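Local coordinates for protein MstE (Scytonema sp. PCC 10023, PDB 6SBF) that probably cyclises linear isoprenoid precursors into polycyclic merosterol-type scaffolds, acting as a monodomain class II terpene cyclase with an alpha6-alpha6 barrel, at residues I56-W60 with L88-R94; T96-G100 with T111-A115; R39-W45 with Q83-L88. The protein carries 1 engineered substitution. All blocks are in the same frame, centred on the assembly; numbering follows the deposited sequence.

Contact 1 of 3, residues I56-W60 with L88-R94; sequences IGDEW and LKIRDHR
The carboxylate of Glu59 meets Arg91 and Arg94 at the edges of their guanidinium groups. OE2 lies in the plane of Arg91, as does OD2 of Asp58. One face of the Arg94 guanidinium carries His93 NE2, 3.5 Å above the plane of that group and over its centre. The imidazole in turn has Arg94 CG over one face and Glu59 OE2 at its edge. His93 NE2 bonds to the backbone O of Tyr103, and the two rings stack.

Arg94 grips Glu59 end-on with two nitrogens. Arg94 NH1 reaches Glu59 OE1 at 2.8 Å, on the syn lone pair. Arg94 NH2 reaches Glu59 OE2 at 3.1 Å, also on the syn side but tilted out of the carboxylate plane. The anti lone pair of Glu59 OE2 is taken by Arg91 NH1 at 2.8 Å, so two arginines share that oxygen. Arg91 also holds Asp58 end-on: NH1 to OD1 at 2.9 Å and NH2 to OD2 at 3.1 Å. Here the donors stand above the carboxylate plane, and the planes of the two groups are 58° apart. The second bond is nearly straight, at 172°.

This four-residue salt-bridge network ties the start of helix 59-69 to the loop that leaves helix 75-90. The Arg91 chain turns about CB-CG (chi2 -71°), which brings its guanidinium to both carboxylates; Arg94 instead stays extended from CG to NE. Arg91 is the centre of an inverse gamma turn. The charges are largely buried and well matched, so both acids are probably ionised. Further bonds fix the network: Glu59 OE1 accepts from Gly100 N, and Arg94 donates to the backbone O of Leu105 and Glu98. Beside the ions, Leu88 CD2 packs on Glu59 CB at 4.0 Å.

Contact 2 of 3, residues T96-G100 with T111-A115; sequences TGEWG and TTGWA
Ala115 sets its methyl hard against the six-membered ring of Trp99. Ala115 CB lies only 3.3 Å from CE3 of Trp99, a tight carbon-carbon approach. It sits over the face, 3.7 Å from the ring centroid and 28° off the normal, so this is a CH-pi contact displaced toward the rim. Gly97 O lies on the opposite face. Arg129 adds a cation-pi contact to the same tryptophan.

The torsion of Trp99 (chi1 -67°) puts CG beside its own backbone N and brings the six-membered ring against the Ala115 methyl. Its NE1 bonds to Leu88 O, which anchors the ring. The backbone of Trp99 is held as well. Trp99 N donates to Thr112 OG1 at 3.1 Å, with an angle of 151°. That hydroxyl also bonds to Asp108 O, so it joins the loop to the residue just ahead of helix 109-121.

Thr111 works through its methyl. Thr111 CG2 lies 3.6 Å from Trp99 CB and 3.3 Å from Gly100 O. Its OG1 bonds to Asp108 OD2 instead. Glu98 CB passes 3.5 Å from Thr112 OG1. In the conformer given, Glu98 OE1 bonds to His140. In the loop, Thr96 OG1 accepts from Glu98 N and forms an ST turn.

The sequence is consistent with two family motifs. His93, Gly97 and Trp99 have the spacing of the QxxxGxW core of a QW repeat, with histidine for glutamine. Asp108 to Thr112 read DxDTT, probably a variant of the DxDD motif whose middle aspartate protonates the substrate in related class II terpene cyclases.

Contact 3 of 3, residues R39-W45 with Q83-L88; sequences RNLEGWW and QAWELL
Leu87 and Trp44 run antiparallel, the leucine over one face of the indole. Leu87 CB sits 3.7 Å from the centroid of the six-membered ring of Trp44, 15° off the normal. This is a CH-pi contact, with CZ2 of Trp44 nearest to Leu87 CB at 3.6 Å. Leu87 CD1 goes on to the backbone, 3.6 Å from Gly43 C. Leu87 CD2 lies near the backbone O of Glu42. Leu88 touches the same indole in another way: its CD2 lies in the ring plane at the edge, 3.9 Å from CZ3 of Trp44.

Arg39 and Gln83 meet from facing sides, with their flat groups 49° apart. Arg39 NH2 and Gln83 NE2 are both donors and do not bond to each other. One water settles the pair, accepting from each at 2.9 Å. Gln83 reaches it on an extended chain, with CG trans to its backbone N (chi1 168°). Arg39 NE bonds to Leu36 O.

The loop is shaped by an Asx motif. Asn40 OD1 accepts from Gly43 N, nearly head-on to the carbonyl, and from Trp44 N, which stands above the carbonyl plane. Gly43 adopts a positive phi and brings its CA within 3.8 Å of Gln83 NE2. Arg39 CG lies 3.4 Å above one face of Trp45. Arg39, Gly43 and Trp45 match the spacing of a QxxxGxW core, with arginine in the glutamine position.

The loop links helix 18-37 to strand 47-50 and lies against helix 75-90. Trp45 NE1 bonds to Leu35 O in helix 18-37, and its ring packs on Val65 and Leu69 of helix 59-69. Ala84 touches Trp45, Thr62 of helix 59-69 and Leu118 of helix 109-121.

How the contacts relate
All three contacts are mostly buried, and they lie around the end of helix 75-90. Contact 2 is closest to the chain centre and is wholly buried. Contact 3 reaches the surface at Glu42. Contacts 1 and 3 both use helix 75-90 and share Leu88, and Trp44 packs against Arg91 and Glu59. Contacts 1 and 2 join through Leu88 O with Trp99 NE1 and Glu59 OE1 with Gly100 N. The chemistry differs. Contact 1 is a network of ion pairs. Contact 2 combines a ring-methyl contact with one hydrogen bond to a threonine hydroxyl. Contact 3 is CH-pi and apolar, with a water bridging Arg39 and Gln83. Along the chain, contacts 1 and 3 interleave; contact 2 follows them.

Contact 1 of 3, residues I56-W60 with L88-R94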
loop_
_atom_site.group_PDB
_atom_site.type_symbol
_atom_site.label_atom_id
_atom_site.label_comp_id
_atom_site.label_asym_id
_atom_site.label_seq_id
_atom_site.Cartn_x
_atom_site.Cartn_y
_atom_site.Cartn_z
ATOM N N ILE A 56 1.726 18.000 0.380
ATOM C CA ILE A 56 0.816 16.924 0.878
ATOM C C ILE A 56 0.410 15.990 -0.266
ATOM O O ILE A 56 0.110 16.498 -1.401
ATOM C CB ILE A 56 -0.372 17.556 1.577
ATOM C CG1 ILE A 56 0.141 18.246 2.843
ATOM C CG2 ILE A 56 -1.413 16.516 1.891
ATOM C CD1 ILE A 56 -0.827 19.155 3.441
ATOM N N GLY A 57 0.387 14.708 -0.044
ATOM C CA GLY A 57 -0.036 13.782 -1.119
ATOM C C GLY A 57 -1.544 13.885 -1.408
ATOM O O GLY A 57 -2.330 14.038 -0.489
ATOM N N ASP A 58 -1.879 13.718 -2.696
ATOM C CA ASP A 58 -3.324 13.653 -3.037
ATOM C C ASP A 58 -3.599 12.607 -4.128
ATOM O O ASP A 58 -4.325 11.659 -3.814
ATOM C CB ASP A 58 -3.908 15.045 -3.339
ATOM C CG ASP A 58 -3.280 15.928 -4.384
ATOM O OD1 ASP A 58 -2.566 15.467 -5.276
ATOM O OD2 ASP A 58 -3.552 17.173 -4.339
ATOM N N GLU A 59 -2.997 12.711 -5.309
ATOM C CA GLU A 59 -3.298 11.726 -6.381
ATOM C C GLU A 59 -3.010 10.329 -5.857
ATOM O O GLU A 59 -3.809 9.422 -6.007
ATOM C CB GLU A 59 -2.469 11.991 -7.630
ATOM C CG GLU A 59 -2.755 13.312 -8.298
ATOM C CD GLU A 59 -1.835 13.697 -9.426
ATOM O OE1 GLU A 59 -1.314 12.815 -10.138
ATOM O OE2 GLU A 59 -1.629 14.951 -9.622
ATOM N N TRP A 60 -1.798 10.117 -5.290
ATOM C CA TRP A 60 -1.404 8.792 -4.805
ATOM C C TRP A 60 -2.336 8.331 -3.681
ATOM O O TRP A 60 -2.834 7.190 -3.676
ATOM C CB TRP A 60 0.048 8.867 -4.358
ATOM C CG TRP A 60 0.465 7.699 -3.524
ATOM C CD1 TRP A 60 0.310 6.380 -3.780
ATOM C CD2 TRP A 60 1.157 7.759 -2.281
ATOM N NE1 TRP A 60 0.885 5.621 -2.802
ATOM C CE2 TRP A 60 1.391 6.451 -1.853
ATOM C CE3 TRP A 60 1.598 8.833 -1.515
ATOM C CZ2 TRP A 60 2.116 6.162 -0.697
ATOM C CZ3 TRP A 60 2.315 8.531 -0.382
ATOM C CH2 TRP A 60 2.542 7.230 0.046
ATOM N N LEU A 88 -8.944 12.191 -10.658
ATOM C CA LEU A 88 -7.723 11.718 -11.291
ATOM C C LEU A 88 -7.677 12.073 -12.774
ATOM O O LEU A 88 -6.629 12.463 -13.316
ATOM C CB LEU A 88 -7.537 10.232 -11.019
ATOM C CG LEU A 88 -7.107 9.900 -9.597
ATOM C CD1 LEU A 88 -7.332 8.458 -9.301
ATOM C CD2 LEU A 88 -5.700 10.302 -9.286
ATOM N N LYS A 89 -8.805 11.930 -13.477
ATOM C CA LYS A 89 -8.816 12.275 -14.922
ATOM C C LYS A 89 -8.527 13.751 -15.175
ATOM O O LYS A 89 -7.944 14.052 -16.225
ATOM C CB LYS A 89 -10.146 11.869 -15.548
ATOM C CG LYS A 89 -10.252 10.367 -15.780
ATOM C CD LYS A 89 -11.447 9.980 -16.601
ATOM C CE LYS A 89 -12.748 10.331 -15.928
ATOM N NZ LYS A 89 -13.860 9.929 -16.784
ATOM N N ILE A 90 -8.921 14.618 -14.232
ATOM C CA ILE A 90 -8.650 16.059 -14.399
ATOM C C ILE A 90 -7.165 16.360 -14.194
ATOM O O ILE A 90 -6.697 17.373 -14.695
ATOM C CB ILE A 90 -9.585 16.873 -13.484
ATOM C CG1 ILE A 90 -11.006 16.761 -14.029
ATOM C CG2 ILE A 90 -9.161 18.283 -13.318
ATOM C CD1 ILE A 90 -12.083 17.105 -13.002
ATOM N N ARG A 91 -6.401 15.484 -13.514
ATOM C CA ARG A 91 -4.923 15.595 -13.356
ATOM C C ARG A 91 -4.269 15.027 -14.616
ATOM O O ARG A 91 -3.660 13.923 -14.580
ATOM C CB ARG A 91 -4.465 14.931 -12.063
ATOM C CG ARG A 91 -4.928 15.599 -10.787
ATOM C CD ARG A 91 -4.229 16.935 -10.538
ATOM N NE ARG A 91 -4.702 17.574 -9.338
ATOM C CZ ARG A 91 -4.219 17.338 -8.118
ATOM N NH1 ARG A 91 -3.145 16.580 -7.905
ATOM N NH2 ARG A 91 -4.793 17.916 -7.084
ATOM N N ASP A 92 -4.379 15.757 -15.705
ATOM C CA ASP A 92 -3.943 15.361 -17.050
ATOM C C ASP A 92 -2.815 16.251 -17.548
ATOM O O ASP A 92 -2.606 16.348 -18.770
ATOM C CB ASP A 92 -5.147 15.388 -18.009
ATOM C CG ASP A 92 -5.697 16.777 -18.312
ATOM O OD1 ASP A 92 -5.258 17.730 -17.638
ATOM O OD2 ASP A 92 -6.460 16.905 -19.239
ATOM N N HIS A 93 -2.077 16.847 -16.640
ATOM C CA HIS A 93 -1.035 17.843 -16.970
ATOM C C HIS A 93 0.296 17.221 -17.362
ATOM O O HIS A 93 1.140 17.952 -17.859
ATOM C CB HIS A 93 -0.914 18.830 -15.820
ATOM C CG HIS A 93 -0.559 18.201 -14.514
ATOM N ND1 HIS A 93 -1.385 17.286 -13.890
ATOM C CD2 HIS A 93 0.513 18.377 -13.691
ATOM C CE1 HIS A 93 -0.831 16.942 -12.742
ATOM N NE2 HIS A 93 0.315 17.603 -12.585
ATOM N N ARG A 94 0.521 15.938 -17.123
ATOM C CA ARG A 94 1.842 15.347 -17.414
ATOM C C ARG A 94 1.812 14.706 -18.789
ATOM O O ARG A 94 0.891 13.966 -19.085
ATOM C CB ARG A 94 2.197 14.322 -16.332
ATOM C CG ARG A 94 2.169 14.890 -14.927
ATOM C CD ARG A 94 2.639 13.867 -13.911
ATOM N NE ARG A 94 2.493 14.324 -12.545
ATOM C CZ ARG A 94 1.377 14.272 -11.809
ATOM N NH1 ARG A 94 0.278 13.737 -12.307
ATOM N NH2 ARG A 94 1.336 14.757 -10.579
#

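Contact 2 of 3, residues T96-G100 with T111-A115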
loop_
_atom_site.group_PDB
_atom_site.type_symbol
_atom_site.label_atom_id
_atom_site.label_comp_id
_atom_site.label_asym_id
_atom_site.label_seq_id
_atom_site.Cartn_x
_atom_site.Cartn_y
_atom_site.Cartn_z
ATOM N N THR A 96 3.269 12.183 -20.043
ATOM C CA THR A 96 3.277 10.695 -20.046
ATOM C C THR A 96 1.895 10.124 -19.725
ATOM O O THR A 96 1.701 8.941 -19.958
ATOM C CB THR A 96 4.305 10.163 -19.036
ATOM O OG1 THR A 96 3.845 10.625 -17.772
ATOM C CG2 THR A 96 5.741 10.552 -19.322
ATOM N N GLY A 97 0.997 10.887 -19.148
ATOM C CA GLY A 97 -0.271 10.364 -18.661
ATOM C C GLY A 97 -0.196 9.746 -17.300
ATOM O O GLY A 97 -1.215 9.196 -16.836
ATOM N N GLU A 98 0.956 9.882 -16.640
ATOM C CA GLU A 98 1.179 9.299 -15.305
ATOM C C GLU A 98 0.494 10.161 -14.240
ATOM O O GLU A 98 0.253 11.362 -14.457
ATOM C CB GLU A 98 2.677 9.222 -15.041
ATOM C CG GLU A 98 3.346 8.238 -15.970
ATOM C CD GLU A 98 4.848 8.223 -15.811
ATOM O OE1 GLU A 98 5.415 7.133 -15.879
ATOM O OE2 GLU A 98 5.427 9.324 -15.574
ATOM N N TRP A 99 0.257 9.556 -13.089
ATOM C CA TRP A 99 -0.055 10.274 -11.874
ATOM C C TRP A 99 1.185 10.279 -10.953
ATOM O O TRP A 99 2.070 9.448 -11.158
ATOM C CB TRP A 99 -1.278 9.670 -11.234
ATOM C CG TRP A 99 -2.546 9.854 -12.013
ATOM C CD1 TRP A 99 -3.351 10.934 -11.994
ATOM C CD2 TRP A 99 -3.150 8.894 -12.903
ATOM N NE1 TRP A 99 -4.443 10.743 -12.824
ATOM C CE2 TRP A 99 -4.343 9.477 -13.352
ATOM C CE3 TRP A 99 -2.833 7.623 -13.334
ATOM C CZ2 TRP A 99 -5.213 8.806 -14.193
ATOM C CZ3 TRP A 99 -3.712 6.949 -14.153
ATOM C CH2 TRP A 99 -4.876 7.543 -14.585
ATOM N N GLY A 100 1.193 11.176 -9.961
ATOM C CA GLY A 100 2.291 11.266 -9.011
ATOM C C GLY A 100 1.805 11.549 -7.621
ATOM O O GLY A 100 0.589 11.523 -7.317
ATOM N N THR A 111 2.150 5.358 -7.944
ATOM C CA THR A 111 0.911 6.113 -7.979
ATOM C C THR A 111 0.108 5.663 -9.202
ATOM O O THR A 111 -1.126 5.468 -9.080
ATOM C CB THR A 111 1.160 7.625 -8.084
ATOM O OG1 THR A 111 1.955 8.021 -6.953
ATOM C CG2 THR A 111 -0.147 8.362 -8.116
ATOM N N THR A 112 0.767 5.566 -10.313
ATOM C CA THR A 112 0.046 5.189 -11.586
ATOM C C THR A 112 -0.583 3.816 -11.455
ATOM O O THR A 112 -1.732 3.620 -11.875
ATOM C CB THR A 112 0.991 5.357 -12.791
ATOM O OG1 THR A 112 1.418 6.723 -12.876
ATOM C CG2 THR A 112 0.344 4.975 -14.066
ATOM N N GLY A 113 0.118 2.854 -10.876
ATOM C CA GLY A 113 -0.468 1.534 -10.659
ATOM C C GLY A 113 -1.678 1.556 -9.779
ATOM O O GLY A 113 -2.710 0.947 -10.135
ATOM N N TRP A 114 -1.645 2.270 -8.666
ATOM C CA TRP A 114 -2.827 2.359 -7.796
ATOM C C TRP A 114 -3.984 3.036 -8.530
ATOM O O TRP A 114 -5.145 2.628 -8.324
ATOM C CB TRP A 114 -2.522 3.083 -6.484
ATOM C CG TRP A 114 -1.675 2.254 -5.570
ATOM C CD1 TRP A 114 -0.338 2.392 -5.310
ATOM C CD2 TRP A 114 -2.106 1.112 -4.788
ATOM N NE1 TRP A 114 0.106 1.398 -4.471
ATOM C CE2 TRP A 114 -0.970 0.617 -4.100
ATOM C CE3 TRP A 114 -3.358 0.511 -4.563
ATOM C CZ2 TRP A 114 -1.043 -0.499 -3.292
ATOM C CZ3 TRP A 114 -3.420 -0.589 -3.737
ATOM C CH2 TRP A 114 -2.264 -1.095 -3.103
ATOM N N ALA A 115 -3.720 4.060 -9.286
ATOM C CA ALA A 115 -4.778 4.761 -10.050
ATOM C C ALA A 115 -5.409 3.784 -11.033
ATOM O O ALA A 115 -6.634 3.853 -11.239
ATOM C CB ALA A 115 -4.219 5.973 -10.772
#

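Contact 3 of 3, residues R39-W45 with Q83-L88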
loop_
_atom_site.group_PDB
_atom_site.type_symbol
_atom_site.label_atom_id
_atom_site.label_comp_id
_atom_site.label_asym_id
_atom_site.label_seq_id
_atom_site.Cartn_x
_atom_site.Cartn_y
_atom_site.Cartn_z
ATOM N N ARG A 39 -12.350 13.752 3.238
ATOM C CA ARG A 39 -12.039 14.333 1.912
ATOM C C ARG A 39 -12.022 15.868 2.021
ATOM O O ARG A 39 -12.806 16.445 2.833
ATOM C CB ARG A 39 -13.080 13.854 0.890
ATOM C CG ARG A 39 -12.990 12.373 0.630
ATOM C CD ARG A 39 -14.076 11.873 -0.286
ATOM N NE ARG A 39 -15.385 11.947 0.332
ATOM C CZ ARG A 39 -16.519 11.744 -0.291
ATOM N NH1 ARG A 39 -17.629 11.904 0.404
ATOM N NH2 ARG A 39 -16.502 11.342 -1.553
ATOM N N ASN A 40 -11.216 16.489 1.171
ATOM C CA ASN A 40 -11.110 17.972 1.150
ATOM C C ASN A 40 -12.218 18.589 0.274
ATOM O O ASN A 40 -13.103 17.876 -0.158
ATOM C CB ASN A 40 -9.689 18.385 0.774
ATOM C CG ASN A 40 -9.291 18.175 -0.673
ATOM O OD1 ASN A 40 -10.152 17.869 -1.515
ATOM N ND2 ASN A 40 -7.979 18.253 -0.965
ATOM N N LEU A 41 -12.150 19.898 0.037
ATOM C CA LEU A 41 -13.216 20.680 -0.645
ATOM C C LEU A 41 -13.586 20.040 -1.975
ATOM O O LEU A 41 -14.776 19.859 -2.276
ATOM C CB LEU A 41 -12.742 22.136 -0.906
ATOM C CG LEU A 41 -12.229 22.977 0.274
ATOM C CD1 LEU A 41 -11.349 24.166 -0.175
ATOM C CD2 LEU A 41 -13.430 23.477 1.071
ATOM N N GLU A 42 -12.572 19.747 -2.810
ATOM C CA GLU A 42 -12.766 19.202 -4.185
ATOM C C GLU A 42 -13.133 17.721 -4.069
ATOM O O GLU A 42 -13.692 17.191 -5.016
ATOM C CB GLU A 42 -11.524 19.333 -5.083
ATOM C CG GLU A 42 -11.388 20.661 -5.825
ATOM C CD GLU A 42 -12.244 20.889 -7.064
ATOM O OE1 GLU A 42 -12.524 19.915 -7.816
ATOM O OE2 GLU A 42 -12.614 22.061 -7.299
ATOM N N GLY A 43 -12.755 17.048 -2.970
ATOM C CA GLY A 43 -13.101 15.646 -2.785
ATOM C C GLY A 43 -11.893 14.712 -2.683
ATOM O O GLY A 43 -12.112 13.515 -2.584
ATOM N N TRP A 44 -10.677 15.225 -2.733
ATOM C CA TRP A 44 -9.486 14.347 -2.611
ATOM C C TRP A 44 -9.349 13.787 -1.199
ATOM O O TRP A 44 -9.587 14.499 -0.228
ATOM C CB TRP A 44 -8.228 15.165 -2.928
ATOM C CG TRP A 44 -8.099 15.649 -4.332
ATOM C CD1 TRP A 44 -8.372 16.904 -4.796
ATOM C CD2 TRP A 44 -7.615 14.923 -5.465
ATOM N NE1 TRP A 44 -8.102 16.997 -6.135
ATOM C CE2 TRP A 44 -7.631 15.785 -6.573
ATOM C CE3 TRP A 44 -7.241 13.595 -5.660
ATOM C CZ2 TRP A 44 -7.228 15.379 -7.836
ATOM C CZ3 TRP A 44 -6.836 13.190 -6.907
ATOM C CH2 TRP A 44 -6.827 14.073 -7.986
ATOM N N TRP A 45 -8.787 12.581 -1.101
ATOM C CA TRP A 45 -8.088 12.148 0.112
ATOM C C TRP A 45 -6.622 12.601 0.070
ATOM O O TRP A 45 -5.972 12.435 -0.953
ATOM C CB TRP A 45 -8.143 10.623 0.196
ATOM C CG TRP A 45 -9.494 10.086 0.560
ATOM C CD1 TRP A 45 -10.138 10.228 1.740
ATOM C CD2 TRP A 45 -10.350 9.258 -0.251
ATOM N NE1 TRP A 45 -11.370 9.610 1.713
ATOM C CE2 TRP A 45 -11.500 8.999 0.507
ATOM C CE3 TRP A 45 -10.253 8.705 -1.538
ATOM C CZ2 TRP A 45 -12.566 8.252 -0.020
ATOM C CZ3 TRP A 45 -11.308 7.966 -2.074
ATOM C CH2 TRP A 45 -12.434 7.718 -1.289
ATOM N N GLN A 83 -16.170 9.467 -8.171
ATOM C CA GLN A 83 -15.722 10.859 -8.031
ATOM C C GLN A 83 -14.184 10.922 -7.973
ATOM O O GLN A 83 -13.565 11.785 -8.583
ATOM C CB GLN A 83 -16.329 11.532 -6.802
ATOM C CG GLN A 83 -15.623 12.899 -6.506
ATOM C CD GLN A 83 -16.238 13.688 -5.367
ATOM O OE1 GLN A 83 -17.082 14.553 -5.588
ATOM N NE2 GLN A 83 -15.821 13.385 -4.143
ATOM N N ALA A 84 -13.567 9.994 -7.247
ATOM C CA ALA A 84 -12.096 9.959 -7.152
ATOM C C ALA A 84 -11.489 9.755 -8.550
ATOM O O ALA A 84 -10.482 10.400 -8.870
ATOM C CB ALA A 84 -11.664 8.858 -6.208
ATOM N N TRP A 85 -12.095 8.880 -9.359
ATOM C CA TRP A 85 -11.565 8.673 -10.712
ATOM C C TRP A 85 -11.754 9.933 -11.550
ATOM O O TRP A 85 -10.870 10.287 -12.331
ATOM C CB TRP A 85 -12.264 7.453 -11.352
ATOM C CG TRP A 85 -11.921 7.211 -12.769
ATOM C CD1 TRP A 85 -12.768 7.249 -13.839
ATOM C CD2 TRP A 85 -10.616 6.927 -13.322
ATOM N NE1 TRP A 85 -12.084 7.033 -14.982
ATOM C CE2 TRP A 85 -10.757 6.809 -14.722
ATOM C CE3 TRP A 85 -9.332 6.757 -12.773
ATOM C CZ2 TRP A 85 -9.691 6.541 -15.568
ATOM C CZ3 TRP A 85 -8.304 6.476 -13.615
ATOM C CH2 TRP A 85 -8.457 6.396 -14.987
ATOM N N GLU A 86 -12.884 10.608 -11.403
ATOM C CA GLU A 86 -13.071 11.875 -12.134
ATOM C C GLU A 86 -12.008 12.905 -11.716
ATOM O O GLU A 86 -11.479 13.613 -12.602
ATOM C CB GLU A 86 -14.482 12.424 -11.886
ATOM C CG GLU A 86 -15.560 11.607 -12.565
ATOM C CD GLU A 86 -15.521 11.452 -14.087
ATOM O OE1 GLU A 86 -15.117 12.407 -14.774
ATOM O OE2 GLU A 86 -15.901 10.347 -14.582
ATOM N N LEU A 87 -11.667 12.964 -10.422
ATOM C CA LEU A 87 -10.574 13.872 -9.970
ATOM C C LEU A 87 -9.241 13.482 -10.632
ATOM O O LEU A 87 -8.520 14.371 -11.109
ATOM C CB LEU A 87 -10.459 13.827 -8.441
ATOM C CG LEU A 87 -11.657 14.478 -7.727
ATOM C CD1 LEU A 87 -11.546 14.264 -6.217
ATOM C CD2 LEU A 87 -11.756 15.955 -8.015
ATOM N N LEU A 88 -8.944 12.191 -10.658
ATOM C CA LEU A 88 -7.723 11.718 -11.291
ATOM C C LEU A 88 -7.677 12.073 -12.774
ATOM O O LEU A 88 -6.629 12.463 -13.316
ATOM C CB LEU A 88 -7.537 10.232 -11.019
ATOM C CG LEU A 88 -7.107 9.900 -9.597
ATOM C CD1 LEU A 88 -7.332 8.458 -9.301
ATOM C CD2 LEU A 88 -5.700 10.302 -9.286
HETATM O O HOH W 1 -14.484 10.842 -3.599
#